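Local coordinates for transcription regulator (Haloarcula marismortui ATCC 43049, PDB 3CRJ), which probably binds regulatory DNA as a homodimeric TetR-family transcription factor, most likely acting as a repressor, at the interface of chains A and B. Coordinates in Å, arbitrary orientation; residue numbers count along the deposited sequence, not the author numbering. Chains: chain A/B, Transcription regulator.

Contact 1: the interface of chains A and B. Residues chain A 165-166, 169-170, 173, 176, 186; chain B 164-165, 168-169.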
# COMPACT_ATOMS: atom_id res chain seq x y z
N THR A 165 -0.41 6.74 -7.20
CA THR A 165 -0.64 6.72 -5.78
C THR A 165 -2.02 6.16 -5.48
O THR A 165 -2.16 5.23 -4.67
CB THR A 165 -0.45 8.10 -5.14
OG1 THR A 165 0.87 8.57 -5.44
CG2 THR A 165 -0.64 8.00 -3.64
N ILE A 166 -3.02 6.69 -6.16
CA ILE A 166 -4.39 6.17 -6.09
C ILE A 166 -4.33 4.66 -6.31
O ILE A 166 -4.79 3.92 -5.45
CB ILE A 166 -5.36 6.92 -7.08
CG1 ILE A 166 -5.50 8.37 -6.64
CG2 ILE A 166 -6.72 6.24 -7.19
CD1 ILE A 166 -5.90 9.31 -7.75
N GLY A 169 -2.81 2.98 -3.43
CA GLY A 169 -3.68 3.14 -2.28
C GLY A 169 -4.72 2.05 -2.22
O GLY A 169 -4.89 1.36 -1.20
N ALA A 170 -5.42 1.89 -3.35
CA ALA A 170 -6.48 0.92 -3.49
C ALA A 170 -5.98 -0.49 -3.18
O ALA A 170 -6.66 -1.23 -2.48
CB ALA A 170 -7.02 0.98 -4.90
N ARG A 173 -5.43 -0.95 0.65
CA ARG A 173 -6.63 -0.86 1.47
C ARG A 173 -7.55 -2.03 1.17
O ARG A 173 -8.31 -2.47 2.03
CB ARG A 173 -7.36 0.46 1.26
CG ARG A 173 -6.56 1.70 1.60
CD ARG A 173 -7.37 2.99 1.32
NE ARG A 173 -8.65 2.97 2.01
CZ ARG A 173 -8.82 3.29 3.29
NH1 ARG A 173 -7.79 3.68 4.03
NH2 ARG A 173 -10.02 3.22 3.84
N MSE A 176 -5.69 -4.72 3.21
CA MSE A 176 -5.69 -4.30 4.64
C MSE A 176 -7.12 -4.28 5.22
O MSE A 176 -7.31 -4.54 6.40
CB MSE A 176 -5.01 -2.95 4.83
CG MSE A 176 -4.56 -2.58 6.26
SE MSE A 176 -4.80 -0.60 6.70
CE MSE A 176 -4.63 0.20 4.93
N ALA A 186 -11.68 3.60 -5.55
CA ALA A 186 -10.45 4.17 -6.14
C ALA A 186 -10.56 4.39 -7.65
O ALA A 186 -10.03 5.37 -8.18
CB ALA A 186 -9.23 3.33 -5.82
N LEU B 164 -8.06 9.05 1.79
CA LEU B 164 -7.43 7.90 2.42
C LEU B 164 -6.72 6.99 1.40
O LEU B 164 -5.67 6.41 1.70
CB LEU B 164 -8.45 7.09 3.23
CG LEU B 164 -8.55 7.40 4.73
CD1 LEU B 164 -7.19 7.30 5.40
CD2 LEU B 164 -9.10 8.77 4.97
N THR B 165 -7.29 6.85 0.22
CA THR B 165 -6.64 6.07 -0.80
C THR B 165 -5.31 6.76 -1.13
O THR B 165 -4.26 6.14 -1.07
CB THR B 165 -7.56 5.93 -2.00
OG1 THR B 165 -8.75 5.32 -1.54
CG2 THR B 165 -6.97 5.05 -3.07
N ASP B 168 -2.84 6.31 1.90
CA ASP B 168 -2.34 4.93 1.98
C ASP B 168 -1.40 4.54 0.84
O ASP B 168 -0.37 3.89 1.06
CB ASP B 168 -3.49 3.92 2.16
CG ASP B 168 -3.99 3.84 3.62
OD1 ASP B 168 -3.17 3.93 4.57
OD2 ASP B 168 -5.21 3.68 3.83
N GLY B 169 -1.71 4.95 -0.37
CA GLY B 169 -0.80 4.72 -1.50
C GLY B 169 0.55 5.37 -1.27
O GLY B 169 1.59 4.76 -1.55
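The carboxylate oxygen OD2 of B:Asp168 takes a hydrogen bond, part of a salt bridge, from the guanidinium nitrogen NH1 of A:Arg173 at 2.6 Å. In this TetR-family regulator the pair spans two copies of helix 156-176, which pack against each other in the ligand-binding and dimerisation domain typical of the family. The bond runs nearly along the C-O axis of the acceptor; the guanidinium and carboxylate planes lie 16° apart, and the carboxylate comes end-on through OD2 to NH1 at the guanidinium rim. A:Arg173 reaches this position by bending at chi3 (55°), and its methylenes CG and CD also pass close to OD2. B:Leu164 covers one face of the guanidinium near its rim, its CB 3.6 Å from NH1. The methyl CE of the selenomethionine A:Met176 lies 3.7 Å from OD2 of B:Asp168, so that an apolar methyl flanks the carboxylate. A leucine in place of A:Arg173 would probably leave the carboxylate of B:Asp168 without its charged mate across the interface. Farther along the helices, CA of A:Gly169 comes to 3.4 Å from CA of B:Gly169, with no side chain on either to hold the backbones apart. Beside this crossing B:Thr165 turns its methyl CG2 anti to its backbone N, toward A:Ile166, whose carbonyl O is 3.4 Å from CG2. The same methyl meets CB of A:Ala186, on helix 181-198, at 4.0 Å.

Contact 2: the interface of chains A and B. Residues chain A 111-112, 114-115, 172; chain B 111, 114-115, 172.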
# COMPACT_ATOMS: atom_id res chain seq x y z
N LEU A 111 1.13 -8.08 -1.18
CA LEU A 111 1.42 -7.07 -0.16
C LEU A 111 2.51 -7.57 0.78
O LEU A 111 3.39 -6.81 1.19
CB LEU A 111 0.17 -6.75 0.65
CG LEU A 111 -0.16 -5.35 1.21
CD1 LEU A 111 -0.85 -5.47 2.57
CD2 LEU A 111 0.99 -4.34 1.27
N GLU A 112 2.47 -8.85 1.12
CA GLU A 112 3.49 -9.44 1.97
C GLU A 112 4.82 -9.26 1.26
O GLU A 112 5.80 -8.83 1.87
CB GLU A 112 3.26 -10.93 2.21
CG GLU A 112 2.03 -11.30 3.02
CD GLU A 112 1.89 -12.81 3.18
OE1 GLU A 112 0.97 -13.39 2.55
OE2 GLU A 112 2.70 -13.43 3.91
N ARG A 114 5.58 -7.13 -1.14
CA ARG A 114 5.91 -5.70 -1.25
C ARG A 114 6.52 -5.18 0.03
O ARG A 114 7.47 -4.39 -0.02
CB ARG A 114 4.69 -4.86 -1.58
CG ARG A 114 4.35 -4.82 -3.03
CD ARG A 114 3.22 -3.83 -3.30
NE ARG A 114 2.56 -4.07 -4.58
CZ ARG A 114 1.47 -4.83 -4.72
NH1 ARG A 114 0.92 -5.44 -3.65
NH2 ARG A 114 0.93 -5.00 -5.94
N SER A 115 5.98 -5.61 1.16
CA SER A 115 6.51 -5.19 2.45
C SER A 115 7.92 -5.72 2.66
O SER A 115 8.64 -5.20 3.50
CB SER A 115 5.58 -5.57 3.61
OG SER A 115 5.68 -6.94 3.94
N THR A 172 -3.55 -1.57 -1.31
CA THR A 172 -3.21 -1.76 0.08
C THR A 172 -4.48 -1.85 0.91
O THR A 172 -4.59 -2.73 1.78
CB THR A 172 -2.35 -0.61 0.61
OG1 THR A 172 -1.26 -0.40 -0.29
CG2 THR A 172 -1.76 -0.96 1.94
N LEU B 111 4.54 -1.17 7.29
CA LEU B 111 4.01 -1.89 6.14
C LEU B 111 4.00 -3.39 6.43
O LEU B 111 3.06 -4.09 6.08
CB LEU B 111 4.82 -1.62 4.87
CG LEU B 111 4.15 -1.51 3.48
CD1 LEU B 111 5.09 -1.96 2.34
CD2 LEU B 111 2.82 -2.21 3.32
N ARG B 114 1.05 -4.31 8.38
CA ARG B 114 -0.14 -4.25 7.57
C ARG B 114 -0.30 -5.53 6.77
O ARG B 114 -1.40 -6.09 6.70
CB ARG B 114 -0.12 -3.07 6.63
CG ARG B 114 -0.81 -1.86 7.19
CD ARG B 114 -0.95 -0.87 6.06
NE ARG B 114 -1.73 0.31 6.42
CZ ARG B 114 -1.25 1.34 7.11
NH1 ARG B 114 0.02 1.34 7.55
NH2 ARG B 114 -2.05 2.37 7.36
N SER B 115 0.79 -6.02 6.19
CA SER B 115 0.76 -7.26 5.43
C SER B 115 0.37 -8.48 6.29
O SER B 115 0.00 -9.51 5.76
CB SER B 115 2.10 -7.47 4.71
OG SER B 115 3.12 -7.93 5.58
N THR B 172 2.62 3.33 1.21
CA THR B 172 3.08 2.12 0.51
C THR B 172 4.21 2.44 -0.46
O THR B 172 5.28 1.80 -0.43
CB THR B 172 1.93 1.49 -0.29
OG1 THR B 172 0.85 1.18 0.61
CG2 THR B 172 2.38 0.23 -1.00
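A:Leu111 and B:Leu111 meet methyl to methyl, CD2 of one 3.5 Å from CD2 of the other, where the two-fold relation of the dimer brings a residue against its own copy. Further apolar contacts extend this pairing between helix 104-115 of chain A and helix 107-116 of chain B in the TetR-family dimer. Each leucine divides its two branches between different tasks: CD2 goes to the opposite leucine, while CD1 reaches the backbone of the opposite serine. Thus CD1 of B:Leu111 lies 3.5 Å from CA of A:Ser115, and CD1 of A:Leu111 makes the matching contact with CA of B:Ser115 at 3.7 Å. Next to them, CB of B:Ser115 packs on CA of A:Glu112. On helix 156-176, the methyl CG2 of A:Thr172 approaches CD of B:Arg114, whose extended side chain crosses the threonine at about a right angle.

The polar contacts also join like to like. Hydroxyl OG1 of A:Thr172 hydrogen-bonds OG1 of B:Thr172 at 2.8 Å, the two side chains lying alongside one another and pointing opposite ways; the heavy atoms do not show which hydroxyl donates. Between the serines the bond is longer, with OG of A:Ser115 3.2 Å from OG of B:Ser115. In both serines OG sits between the backbone N and the carbonyl carbon (chi1 77°). Within chain A this turns the hydroxyl back toward its own helix, where OG of A:Ser115 donates to the carbonyl O of A:Glu112 at 2.8 Å, tilted 27° from the carbonyl plane.

About 12 Å separates the C-alpha centres of contact 1 and contact 2, which are neighbouring parts of one two-fold interface. Helix 156-176 serves both: A:Arg173 belongs to contact 1 and the adjoining A:Thr172 to contact 2. Contact 1 also draws in helix 181-198, whereas contact 2 brings in helix 104-115 of chain A and its counterpart 107-116 of chain B. Self-pairing of equivalent residues in both places marks the course of the symmetry axis, while the ion pair of contact 1 has a twin with the chains exchanged. A dimer joined in this way would probably fix the spacing of its two DNA-binding domains.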